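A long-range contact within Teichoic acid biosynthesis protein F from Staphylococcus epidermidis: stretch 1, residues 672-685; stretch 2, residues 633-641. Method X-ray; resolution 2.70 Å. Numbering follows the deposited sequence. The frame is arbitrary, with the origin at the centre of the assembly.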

ATOM      1  N   GLY A 672      60.866 -32.224 -21.332  1.00 78.11           N
ATOM      2  CA  GLY A 672      60.957 -32.601 -22.732  1.00 79.97           C
ATOM      3  C   GLY A 672      60.511 -31.425 -23.577  1.00 78.46           C
ATOM      4  O   GLY A 672      61.017 -31.188 -24.678  1.00 79.48           O
ATOM      5  N   LEU A 673      59.546 -30.682 -23.040  1.00 76.11           N
ATOM      6  CA  LEU A 673      59.062 -29.454 -23.646  1.00 74.40           C
ATOM      7  C   LEU A 673      60.226 -28.475 -23.812  1.00 73.86           C
ATOM      8  O   LEU A 673      60.431 -27.918 -24.894  1.00 74.22           O
ATOM      9  CB  LEU A 673      57.976 -28.847 -22.751  1.00 71.95           C
ATOM     10  CG  LEU A 673      56.737 -28.256 -23.417  1.00 70.90           C
ATOM     11  CD1 LEU A 673      55.937 -27.448 -22.402  1.00 68.32           C
ATOM     12  CD2 LEU A 673      57.144 -27.395 -24.594  1.00 71.01           C
ATOM     13  N   ALA A 674      60.994 -28.287 -22.734  1.00 73.16           N
ATOM     14  CA  ALA A 674      62.166 -27.405 -22.745  1.00 72.75           C
ATOM     15  C   ALA A 674      63.121 -27.776 -23.873  1.00 75.03           C
ATOM     16  O   ALA A 674      63.485 -26.941 -24.688  1.00 74.89           O
ATOM     17  CB  ALA A 674      62.885 -27.437 -21.403  1.00 72.26           C
ATOM     18  N   LYS A 675      63.520 -29.034 -23.933  1.00 77.26           N
ATOM     19  CA  LYS A 675      64.445 -29.460 -24.960  1.00 79.63           C
ATOM     20  C   LYS A 675      63.873 -29.172 -26.344  1.00 80.15           C
ATOM     21  O   LYS A 675      64.571 -28.680 -27.218  1.00 81.14           O
ATOM     22  CB  LYS A 675      64.772 -30.945 -24.789  1.00 82.05           C
ATOM     23  CG  LYS A 675      65.455 -31.299 -23.454  1.00 81.94           C
ATOM     24  CD  LYS A 675      66.723 -30.460 -23.216  1.00 81.50           C
ATOM     25  CE  LYS A 675      67.569 -31.015 -22.068  1.00 82.18           C
ATOM     26  NZ  LYS A 675      68.834 -30.237 -21.873  1.00 82.44           N
ATOM     27  N   GLU A 676      62.593 -29.460 -26.530  1.00 81.38           N
ATOM     28  CA  GLU A 676      61.929 -29.270 -27.819  1.00 82.61           C
ATOM     29  C   GLU A 676      61.982 -27.816 -28.335  1.00 81.41           C
ATOM     30  O   GLU A 676      62.321 -27.581 -29.500  1.00 83.41           O
ATOM     31  CB  GLU A 676      60.480 -29.753 -27.722  1.00 82.34           C
ATOM     32  CG  GLU A 676      59.774 -29.925 -29.053  1.00 84.61           C
ATOM     33  CD  GLU A 676      59.856 -31.338 -29.586  1.00 87.93           C
ATOM     34  OE1 GLU A 676      60.989 -31.858 -29.751  1.00 89.65           O
ATOM     35  OE2 GLU A 676      58.782 -31.925 -29.847  1.00 89.01           O
ATOM     36  N   LEU A 677      61.637 -26.858 -27.468  1.00 76.31           N
ATOM     37  CA  LEU A 677      61.751 -25.413 -27.755  1.00 74.73           C
ATOM     38  C   LEU A 677      63.143 -24.947 -28.264  1.00 75.75           C
ATOM     39  O   LEU A 677      63.264 -23.917 -28.941  1.00 75.32           O
ATOM     40  CB  LEU A 677      61.384 -24.605 -26.503  1.00 71.99           C
ATOM     41  CG  LEU A 677      59.922 -24.258 -26.176  1.00 70.15           C
ATOM     42  CD1 LEU A 677      58.920 -24.999 -27.041  1.00 71.40           C
ATOM     43  CD2 LEU A 677      59.593 -24.475 -24.688  1.00 68.67           C
ATOM     44  N   LYS A 678      64.190 -25.690 -27.915  1.00103.12           N
ATOM     45  CA  LYS A 678      65.545 -25.303 -28.284  1.00104.52           C
ATOM     46  C   LYS A 678      65.568 -24.918 -29.758  1.00106.65           C
ATOM     47  O   LYS A 678      66.163 -23.912 -30.144  1.00106.88           O
ATOM     48  CB  LYS A 678      66.513 -26.457 -28.033  1.00106.42           C
ATOM     49  CG  LYS A 678      67.869 -26.033 -27.532  1.00106.66           C
ATOM     50  CD  LYS A 678      67.725 -25.184 -26.286  1.00103.89           C
ATOM     51  CE  LYS A 678      68.804 -25.526 -25.283  1.00104.41           C
ATOM     52  NZ  LYS A 678      68.601 -26.919 -24.825  1.00105.25           N
ATOM     53  N   ASN A 679      64.890 -25.724 -30.568  1.00 82.46           N
ATOM     54  CA  ASN A 679      64.883 -25.570 -32.014  1.00 85.28           C
ATOM     55  C   ASN A 679      63.460 -25.502 -32.568  1.00 85.37           C
ATOM     56  O   ASN A 679      62.885 -26.519 -32.977  1.00 87.17           O
ATOM     57  CB  ASN A 679      65.646 -26.731 -32.650  1.00 88.70           C
ATOM     58  CG  ASN A 679      65.720 -26.623 -34.155  1.00 92.19           C
ATOM     59  OD1 ASN A 679      65.191 -25.678 -34.743  1.00 92.14           O
ATOM     60  ND2 ASN A 679      66.380 -27.593 -34.792  1.00 95.50           N
ATOM     61  N   LEU A 680      62.892 -24.297 -32.577  1.00 86.58           N
ATOM     62  CA  LEU A 680      61.524 -24.113 -33.051  1.00 86.62           C
ATOM     63  C   LEU A 680      61.315 -24.646 -34.472  1.00 90.71           C
ATOM     64  O   LEU A 680      60.338 -25.351 -34.734  1.00 91.76           O
ATOM     65  CB  LEU A 680      61.085 -22.648 -32.958  1.00 84.51           C
ATOM     66  CG  LEU A 680      60.280 -22.263 -31.715  1.00 80.68           C
ATOM     67  CD1 LEU A 680      59.472 -21.006 -31.973  1.00 79.51           C
ATOM     68  CD2 LEU A 680      59.363 -23.397 -31.291  1.00 80.44           C
ATOM     69  N   ASP A 681      62.229 -24.317 -35.381  1.00 99.92           N
ATOM     70  CA  ASP A 681      62.058 -24.684 -36.782  1.00104.23           C
ATOM     71  C   ASP A 681      61.803 -26.173 -36.958  1.00106.32           C
ATOM     72  O   ASP A 681      61.017 -26.575 -37.817  1.00109.08           O
ATOM     73  CB  ASP A 681      63.271 -24.273 -37.612  1.00107.02           C
ATOM     74  CG  ASP A 681      63.373 -22.762 -37.801  1.00106.00           C
ATOM     75  OD1 ASP A 681      62.349 -22.051 -37.620  1.00104.33           O
ATOM     76  OD2 ASP A 681      64.487 -22.294 -38.146  1.00107.10           O
ATOM     77  N   LYS A 682      62.467 -26.988 -36.145  1.00 93.97           N
ATOM     78  CA  LYS A 682      62.303 -28.433 -36.235  1.00 96.00           C
ATOM     79  C   LYS A 682      60.907 -28.843 -35.805  1.00 94.87           C
ATOM     80  O   LYS A 682      60.350 -29.816 -36.314  1.00 97.63           O
ATOM     81  CB  LYS A 682      63.344 -29.166 -35.391  1.00 95.13           C
ATOM     82  CG  LYS A 682      63.228 -30.688 -35.463  1.00 97.40           C
ATOM     83  CD  LYS A 682      64.464 -31.344 -34.907  1.00 97.66           C
ATOM     84  CE  LYS A 682      65.701 -30.673 -35.479  1.00 99.08           C
ATOM     85  NZ  LYS A 682      66.947 -31.310 -34.972  1.00 99.47           N
ATOM     86  N   VAL A 683      60.342 -28.102 -34.860  1.00 87.33           N
ATOM     87  CA  VAL A 683      58.974 -28.363 -34.434  1.00 86.20           C
ATOM     88  C   VAL A 683      57.983 -27.988 -35.541  1.00 86.84           C
ATOM     89  O   VAL A 683      57.060 -28.752 -35.841  1.00 87.98           O
ATOM     90  CB  VAL A 683      58.640 -27.613 -33.146  1.00 82.91           C
ATOM     91  CG1 VAL A 683      57.448 -28.270 -32.454  1.00 82.16           C
ATOM     92  CG2 VAL A 683      59.858 -27.599 -32.244  1.00 82.32           C
ATOM     93  N   GLN A 684      58.183 -26.815 -36.147  1.00 86.25           N
ATOM     94  CA  GLN A 684      57.352 -26.356 -37.262  1.00 87.04           C
ATOM     95  C   GLN A 684      57.300 -27.404 -38.388  1.00 90.52           C
ATOM     96  O   GLN A 684      56.272 -27.594 -39.028  1.00 91.45           O
ATOM     97  CB  GLN A 684      57.882 -25.016 -37.784  1.00 86.41           C
ATOM     98  CG  GLN A 684      57.045 -24.365 -38.862  1.00 87.03           C
ATOM     99  CD  GLN A 684      55.924 -23.532 -38.297  1.00 84.33           C
ATOM    100  OE1 GLN A 684      56.145 -22.455 -37.729  1.00 82.08           O
ATOM    101  NE2 GLN A 684      54.702 -24.016 -38.458  1.00 84.66           N
ATOM    102  N   GLN A 685      58.417 -28.086 -38.615  1.00 92.56           N
ATOM    103  CA  GLN A 685      58.485 -29.123 -39.632  1.00 97.31           C
ATOM    104  C   GLN A 685      57.764 -30.403 -39.220  1.00 97.82           C
ATOM    105  O   GLN A 685      56.944 -30.935 -39.974  1.00101.29           O
ATOM    106  CB  GLN A 685      59.937 -29.452 -39.952  1.00 99.13           C
ATOM    107  CG  GLN A 685      60.636 -28.415 -40.793  1.00100.89           C
ATOM    108  CD  GLN A 685      62.052 -28.822 -41.118  1.00102.98           C
ATOM    109  OE1 GLN A 685      62.332 -30.001 -41.352  1.00105.46           O
ATOM    110  NE2 GLN A 685      62.960 -27.850 -41.126  1.00102.12           N
TER
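Stretch 2, residues 633-641: LKRPQFFFA

Stretch 2 approaches stretch 1 as an extended segment laid along two helical segments. Residues 637-640 form a strand that runs nearly antiparallel to helix 672-677, with an angle of 167° between their N-to-C directions and a closest axial approach of 10.5 Å. This spacing leaves room for side chains between the two backbones, and no backbone-to-backbone hydrogen bond joins them. Before the strand, Lys-634 has positive phi and psi (55°/48°), whereas Arg-635 and Pro-636 are extended and bring the chain past the second helix, 680-685. Here the backbones come closer: the CA atoms of Pro-636 and Gln-684 are 5.7 Å apart, against 7.8 Å for those of Phe-638 and Leu-673.

Apolar packing dominates the contact, which buries 460 Å² in total. Along the strand the CA-to-CB bonds alternate, those of Gln-637 and Phe-639 pointing away and that of Phe-638 toward the helices, so that the Phe-638 ring reaches residues from both. Leu-677 CD1 lies over one face, 3.1 Å from Phe-638 CE2, a tight approach. Over the same face, Leu-673 CD2 makes a CH-pi contact, 3.9 Å from the centroid of the Phe-638 ring. At the ring edge, Glu-676 contributes the aliphatic part of its side chain, with CG 3.5 Å from Phe-638 CE1, and Leu-680 CD2 is 4.3 Å from Phe-638 CE2. Val-683 CG1 approaches Phe-638 CZ at 3.6 Å. Further along the strand, Leu-673 CD1 meets Phe-640 CB at 4.0 Å.

The single hydrogen bond across the contact runs from Gln-684 NE2 to Lys-634 O (3.2 Å, 150° at the hydrogen). The same side-chain amide places Gln-684 OE1 3.4 Å from Pro-636 CD, while Pro-636 CG packs more loosely against Leu-680 CD2 at 4.4 Å.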

ATOM      1  N   LEU A 633      47.620 -18.267 -37.058  1.00 62.85           N
ATOM      2  CA  LEU A 633      48.990 -17.898 -37.417  1.00 63.10           C
ATOM      3  C   LEU A 633      49.827 -19.060 -37.970  1.00 63.76           C
ATOM      4  O   LEU A 633      50.920 -18.833 -38.511  1.00 64.55           O
ATOM      5  CB  LEU A 633      49.706 -17.214 -36.240  1.00 61.69           C
ATOM      6  CG  LEU A 633      49.104 -15.886 -35.763  1.00 61.47           C
ATOM      7  CD1 LEU A 633      49.626 -15.465 -34.348  1.00 60.05           C
ATOM      8  CD2 LEU A 633      49.316 -14.792 -36.785  1.00 63.02           C
ATOM      9  N   LYS A 634      49.302 -20.287 -37.850  1.00 63.75           N
ATOM     10  CA  LYS A 634      49.982 -21.512 -38.311  1.00 64.64           C
ATOM     11  C   LYS A 634      51.377 -21.624 -37.698  1.00 63.98           C
ATOM     12  O   LYS A 634      52.364 -21.860 -38.386  1.00 65.19           O
ATOM     13  CB  LYS A 634      50.063 -21.587 -39.834  1.00 66.86           C
ATOM     14  CG  LYS A 634      48.743 -21.405 -40.542  1.00 67.94           C
ATOM     15  CD  LYS A 634      48.845 -21.701 -42.033  1.00 70.49           C
ATOM     16  CE  LYS A 634      47.827 -20.885 -42.828  1.00 71.82           C
ATOM     17  NZ  LYS A 634      47.804 -21.266 -44.277  1.00 74.64           N
ATOM     18  N   ARG A 635      51.447 -21.425 -36.392  1.00 62.31           N
ATOM     19  CA  ARG A 635      52.703 -21.498 -35.686  1.00 61.80           C
ATOM     20  C   ARG A 635      52.629 -22.676 -34.725  1.00 61.21           C
ATOM     21  O   ARG A 635      51.549 -23.194 -34.468  1.00 60.96           O
ATOM     22  CB  ARG A 635      52.987 -20.166 -34.960  1.00 60.76           C
ATOM     23  CG  ARG A 635      53.888 -19.211 -35.724  1.00 61.76           C
ATOM     24  CD  ARG A 635      53.221 -17.963 -36.237  1.00 62.09           C
ATOM     25  NE  ARG A 635      53.324 -16.878 -35.268  1.00 61.13           N
ATOM     26  CZ  ARG A 635      53.300 -15.568 -35.551  1.00 61.72           C
ATOM     27  NH1 ARG A 635      53.371 -14.696 -34.552  1.00 60.96           N
ATOM     28  NH2 ARG A 635      53.196 -15.117 -36.801  1.00 63.31           N
ATOM     29  N   PRO A 636      53.780 -23.118 -34.201  1.00 61.29           N
ATOM     30  CA  PRO A 636      53.819 -24.263 -33.283  1.00 61.11           C
ATOM     31  C   PRO A 636      53.086 -23.990 -31.976  1.00 59.64           C
ATOM     32  O   PRO A 636      53.303 -22.945 -31.372  1.00 58.72           O
ATOM     33  CB  PRO A 636      55.312 -24.421 -32.982  1.00 61.65           C
ATOM     34  CG  PRO A 636      56.003 -23.725 -34.079  1.00 62.60           C
ATOM     35  CD  PRO A 636      55.127 -22.596 -34.477  1.00 61.92           C
ATOM     36  N   GLN A 637      52.235 -24.915 -31.552  1.00 59.70           N
ATOM     37  CA  GLN A 637      51.673 -24.854 -30.213  1.00 58.72           C
ATOM     38  C   GLN A 637      52.140 -26.090 -29.450  1.00 59.35           C
ATOM     39  O   GLN A 637      52.474 -27.103 -30.062  1.00 60.61           O
ATOM     40  CB  GLN A 637      50.147 -24.783 -30.242  1.00 58.53           C
ATOM     41  CG  GLN A 637      49.576 -23.808 -31.249  1.00 58.53           C
ATOM     42  CD  GLN A 637      48.123 -23.454 -30.964  1.00 58.31           C
ATOM     43  OE1 GLN A 637      47.665 -23.532 -29.818  1.00 57.80           O
ATOM     44  NE2 GLN A 637      47.394 -23.042 -32.003  1.00 58.94           N
ATOM     45  N   PHE A 638      52.192 -25.971 -28.122  1.00 58.74           N
ATOM     46  CA  PHE A 638      52.523 -27.062 -27.210  1.00 59.51           C
ATOM     47  C   PHE A 638      51.429 -27.150 -26.163  1.00 59.17           C
ATOM     48  O   PHE A 638      50.707 -26.171 -25.916  1.00 58.20           O
ATOM     49  CB  PHE A 638      53.851 -26.795 -26.509  1.00 59.56           C
ATOM     50  CG  PHE A 638      55.036 -26.836 -27.424  1.00 60.32           C
ATOM     51  CD1 PHE A 638      55.722 -28.037 -27.651  1.00 61.93           C
ATOM     52  CD2 PHE A 638      55.477 -25.685 -28.068  1.00 59.77           C
ATOM     53  CE1 PHE A 638      56.825 -28.082 -28.497  1.00 62.97           C
ATOM     54  CE2 PHE A 638      56.578 -25.738 -28.910  1.00 60.79           C
ATOM     55  CZ  PHE A 638      57.249 -26.931 -29.121  1.00 62.38           C
ATOM     56  N   PHE A 639      51.320 -28.309 -25.532  1.00 60.24           N
ATOM     57  CA  PHE A 639      50.219 -28.575 -24.626  1.00 60.41           C
ATOM     58  C   PHE A 639      50.708 -29.284 -23.396  1.00 61.36           C
ATOM     59  O   PHE A 639      50.864 -30.497 -23.371  1.00 62.85           O
ATOM     60  CB  PHE A 639      49.122 -29.345 -25.358  1.00 61.27           C
ATOM     61  CG  PHE A 639      48.595 -28.594 -26.527  1.00 60.59           C
ATOM     62  CD1 PHE A 639      47.647 -27.582 -26.344  1.00 59.70           C
ATOM     63  CD2 PHE A 639      49.122 -28.802 -27.791  1.00 61.03           C
ATOM     64  CE1 PHE A 639      47.188 -26.829 -27.415  1.00 59.32           C
ATOM     65  CE2 PHE A 639      48.669 -28.051 -28.869  1.00 60.65           C
ATOM     66  CZ  PHE A 639      47.693 -27.066 -28.683  1.00 59.79           C
ATOM     67  N   PHE A 640      50.970 -28.493 -22.374  1.00 60.72           N
ATOM     68  CA  PHE A 640      51.570 -28.971 -21.147  1.00 61.73           C
ATOM     69  C   PHE A 640      50.475 -29.456 -20.176  1.00 62.60           C
ATOM     70  O   PHE A 640      50.208 -28.844 -19.143  1.00 62.44           O
ATOM     71  CB  PHE A 640      52.374 -27.822 -20.573  1.00 60.88           C
ATOM     72  CG  PHE A 640      53.030 -28.120 -19.292  1.00 62.01           C
ATOM     73  CD1 PHE A 640      53.063 -27.166 -18.291  1.00 61.66           C
ATOM     74  CD2 PHE A 640      53.642 -29.336 -19.076  1.00 63.70           C
ATOM     75  CE1 PHE A 640      53.699 -27.423 -17.079  1.00 62.99           C
ATOM     76  CE2 PHE A 640      54.285 -29.601 -17.865  1.00 65.05           C
ATOM     77  CZ  PHE A 640      54.307 -28.646 -16.863  1.00 64.69           C
ATOM     78  N   ALA A 641      49.834 -30.558 -20.534  1.00 63.77           N
ATOM     79  CA  ALA A 641      48.803 -31.155 -19.696  1.00 65.03           C
ATOM     80  C   ALA A 641      49.403 -31.969 -18.544  1.00 66.82           C
ATOM     81  O   ALA A 641      49.428 -33.192 -18.585  1.00 68.63           O
ATOM     82  CB  ALA A 641      47.880 -32.026 -20.539  1.00 65.94           C
TER